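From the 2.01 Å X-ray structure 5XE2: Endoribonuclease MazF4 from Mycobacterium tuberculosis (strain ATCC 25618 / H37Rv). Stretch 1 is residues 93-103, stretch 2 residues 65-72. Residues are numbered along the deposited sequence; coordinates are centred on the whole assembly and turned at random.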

# COMPACT_ATOMS: atom_id res chain seq x y z
N LYS A 93 7.47 -2.69 -14.04
CA LYS A 93 7.40 -1.23 -13.88
C LYS A 93 6.58 -0.87 -12.65
O LYS A 93 6.94 0.03 -11.91
CB LYS A 93 6.77 -0.56 -15.10
CG LYS A 93 7.55 -0.71 -16.40
CD LYS A 93 6.81 -0.04 -17.55
CE LYS A 93 7.30 -0.53 -18.89
NZ LYS A 93 6.51 0.06 -20.02
N ILE A 94 5.47 -1.58 -12.46
CA ILE A 94 4.62 -1.36 -11.28
C ILE A 94 5.38 -1.68 -10.00
O ILE A 94 5.24 -0.94 -9.03
CB ILE A 94 3.28 -2.13 -11.38
CG1 ILE A 94 2.42 -1.52 -12.49
CG2 ILE A 94 2.52 -2.09 -10.05
CD1 ILE A 94 1.36 -2.46 -13.03
N ASN A 95 6.19 -2.73 -9.99
CA ASN A 95 7.01 -3.04 -8.80
C ASN A 95 7.91 -1.88 -8.40
O ASN A 95 8.03 -1.56 -7.22
CB ASN A 95 7.87 -4.28 -9.00
CG ASN A 95 7.06 -5.54 -9.20
OD1 ASN A 95 5.90 -5.64 -8.78
ND2 ASN A 95 7.68 -6.52 -9.83
N THR A 96 8.55 -1.27 -9.39
CA THR A 96 9.45 -0.14 -9.15
C THR A 96 8.67 1.06 -8.65
O THR A 96 9.09 1.73 -7.70
CB THR A 96 10.25 0.22 -10.42
OG1 THR A 96 10.94 -0.94 -10.88
CG2 THR A 96 11.26 1.33 -10.14
N ALA A 97 7.52 1.32 -9.29
CA ALA A 97 6.64 2.43 -8.91
C ALA A 97 6.14 2.30 -7.46
O ALA A 97 6.15 3.28 -6.70
CB ALA A 97 5.47 2.50 -9.89
N LEU A 98 5.69 1.11 -7.08
CA LEU A 98 5.30 0.82 -5.69
C LEU A 98 6.44 1.06 -4.69
O LEU A 98 6.23 1.68 -3.65
CB LEU A 98 4.81 -0.61 -5.57
CG LEU A 98 3.47 -0.98 -6.20
CD1 LEU A 98 3.32 -2.49 -6.23
CD2 LEU A 98 2.31 -0.34 -5.45
N ALA A 99 7.64 0.57 -5.01
CA ALA A 99 8.83 0.82 -4.17
C ALA A 99 9.10 2.33 -4.00
O ALA A 99 9.40 2.79 -2.89
CB ALA A 99 10.05 0.12 -4.75
N THR A 100 8.98 3.09 -5.08
CA THR A 100 9.16 4.54 -5.02
C THR A 100 8.07 5.23 -4.20
O THR A 100 8.37 6.10 -3.37
CB THR A 100 9.23 5.15 -6.44
OG1 THR A 100 10.31 4.54 -7.14
CG2 THR A 100 9.48 6.65 -6.38
N ALA A 101 6.82 4.81 -4.39
CA ALA A 101 5.70 5.38 -3.64
C ALA A 101 5.90 5.20 -2.12
O ALA A 101 5.63 6.11 -1.36
CB ALA A 101 4.40 4.77 -4.10
N LEU A 102 6.41 4.04 -1.72
CA LEU A 102 6.59 3.68 -0.31
C LEU A 102 8.00 3.90 0.26
O LEU A 102 8.33 3.35 1.32
CB LEU A 102 6.20 2.21 -0.13
CG LEU A 102 4.73 1.91 -0.45
CD1 LEU A 102 4.53 0.44 -0.76
CD2 LEU A 102 3.84 2.33 0.69
N GLY A 103 8.82 4.69 -0.43
CA GLY A 103 10.15 5.08 0.05
C GLY A 103 11.08 3.94 0.39
O GLY A 103 11.87 4.05 1.31
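Stretch 2 (65-72) YVNADNIE

Stretch 2 meets the helix of residues 93-101 as a strand, a tight corner and a second strand, and its path runs the same way along the helix as the sequence of stretch 1: Val66 lies by Ile94, Ala68 by Ala97, Leu98 and Ala101, and Ile71 by Leu98 and Leu102. The chain turns a corner at Ala68 and Asp69, and the strands before and after it belong to different sheets or faces, so no single crossing angle describes the packing. No direct hydrogen bond joins the two stretches; about 340 Å² of surface, both sides summed, is buried mainly by aliphatic side chains.

Tyr65 opens the strand out of reach of the helix. Val66, in extended conformation, points its CA-to-CB bond toward the helix, and its CG2 lies 4.1 Å from CD1 of Ile94. A compact, beta-branched residue suits both the strand and this buried site. As the strand alternates, Asn67 directs its CA-to-CB bond away. Its polar groups instead serve the corner: its carbonyl O accepts a hydrogen bond from Asn70 N at 3.2 Å, closing a type I turn, while its OD1 accepts a weak one from Asp69 N at 3.0 Å.

Ala68, at phi/psi -73/-11, brings the turn down onto the helix. The CA of Ala68 is 5.4 Å from the CA of Leu98, an approach that the single methyl group of Ala68 makes easy. The CB of Ala68 packs 3.8 Å from CB of Ala97 and 3.9 Å from the backbone N of Leu98, with CD2 of Leu98 at 4.1 Å from the same CB. Small residues on both sides thus let backbone and helix come close. The carbonyl O of Ala68 is also 3.5 Å from CB of Ala101.

Asp69 points its CA-to-CB bond away, yet its carboxylate returns, with OD1 3.4 Å from CB of Ala101. This is a plain contact, but a water links the stretches here, donating to Asp69 OD1 at 3.0 Å and to Ala101 O at 2.7 Å. An acidic side chain fits this partly exposed place, where a carboxylate oxygen and the carbonyl O of Ala101, the last helical residue, can both accept from one water.

Asn70 faces away from the helix and its ND2 donates to OE2 of Glu72 at 3.1 Å. Ile71, in the extended second strand, points its CA-to-CB bond toward the helix. CD1 of Ile71 reaches 4.1 Å from CD2 of Leu98 and 3.9 Å from CG of Leu102, the first residue to leave helical geometry. The beta-branched isoleucine suits an extended strand, and its terminal CD1 touches two leucines four residues apart. Glu72, partly exposed, lies beyond reach of the helix.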

# COMPACT_ATOMS: atom_id res chain seq x y z
N TYR A 65 -3.67 4.29 -17.01
CA TYR A 65 -2.47 4.44 -16.18
C TYR A 65 -2.72 3.86 -14.80
O TYR A 65 -3.83 3.98 -14.28
CB TYR A 65 -2.10 5.92 -16.04
CG TYR A 65 -1.89 6.61 -17.37
CD1 TYR A 65 -2.99 7.06 -18.11
CD2 TYR A 65 -0.61 6.79 -17.91
CE1 TYR A 65 -2.83 7.66 -19.34
CE2 TYR A 65 -0.43 7.41 -19.15
CZ TYR A 65 -1.55 7.83 -19.86
OH TYR A 65 -1.44 8.45 -21.09
N VAL A 66 -1.68 3.28 -14.22
CA VAL A 66 -1.71 2.81 -12.84
C VAL A 66 -1.15 3.91 -11.94
O VAL A 66 -0.04 4.39 -12.17
CB VAL A 66 -0.92 1.49 -12.67
CG1 VAL A 66 -0.74 1.12 -11.20
CG2 VAL A 66 -1.61 0.36 -13.42
N ASN A 67 -1.94 4.33 -10.95
CA ASN A 67 -1.46 5.25 -9.90
C ASN A 67 -0.98 4.46 -8.67
O ASN A 67 -1.79 4.08 -7.81
CB ASN A 67 -2.56 6.25 -9.54
CG ASN A 67 -2.17 7.19 -8.40
OD1 ASN A 67 -1.02 7.23 -7.97
ND2 ASN A 67 -3.15 7.93 -7.90
N ALA A 68 0.32 4.21 -8.61
CA ALA A 68 0.93 3.44 -7.50
C ALA A 68 1.00 4.21 -6.19
O ALA A 68 1.31 3.61 -5.16
CB ALA A 68 2.31 2.93 -7.89
N ASP A 69 0.75 5.52 -6.21
CA ASP A 69 0.60 6.29 -4.97
C ASP A 69 -0.69 5.98 -4.21
O ASP A 69 -0.75 6.18 -3.00
CB ASP A 69 0.69 7.81 -5.23
CG ASP A 69 2.09 8.27 -5.56
OD1 ASP A 69 3.06 7.71 -5.00
OD2 ASP A 69 2.25 9.20 -6.37
N ASN A 70 -1.72 5.51 -4.92
CA ASN A 70 -3.01 5.25 -4.32
C ASN A 70 -3.15 3.75 -4.04
O ASN A 70 -3.67 2.99 -4.86
CB ASN A 70 -4.12 5.79 -5.23
CG ASN A 70 -5.53 5.72 -4.61
OD1 ASN A 70 -6.48 5.97 -5.32
ND2 ASN A 70 -5.66 5.43 -3.31
N ILE A 71 -2.66 3.35 -2.87
CA ILE A 71 -2.64 1.96 -2.44
C ILE A 71 -3.74 1.78 -1.39
O ILE A 71 -3.79 2.53 -0.41
CB ILE A 71 -1.26 1.57 -1.86
CG1 ILE A 71 -0.13 1.81 -2.88
CG2 ILE A 71 -1.23 0.09 -1.46
CD1 ILE A 71 1.23 2.05 -2.25
N GLU A 72 -4.61 0.79 -1.59
CA GLU A 72 -5.71 0.53 -0.65
C GLU A 72 -5.93 -0.96 -0.40
O GLU A 72 -5.56 -1.80 -1.22
CB GLU A 72 -7.00 1.18 -1.16
CG GLU A 72 -6.92 2.69 -1.15
CD GLU A 72 -8.23 3.39 -1.41
OE1 GLU A 72 -9.30 2.77 -1.22
OE2 GLU A 72 -8.19 4.58 -1.81
O HOH W 1 3.78 7.96 -2.14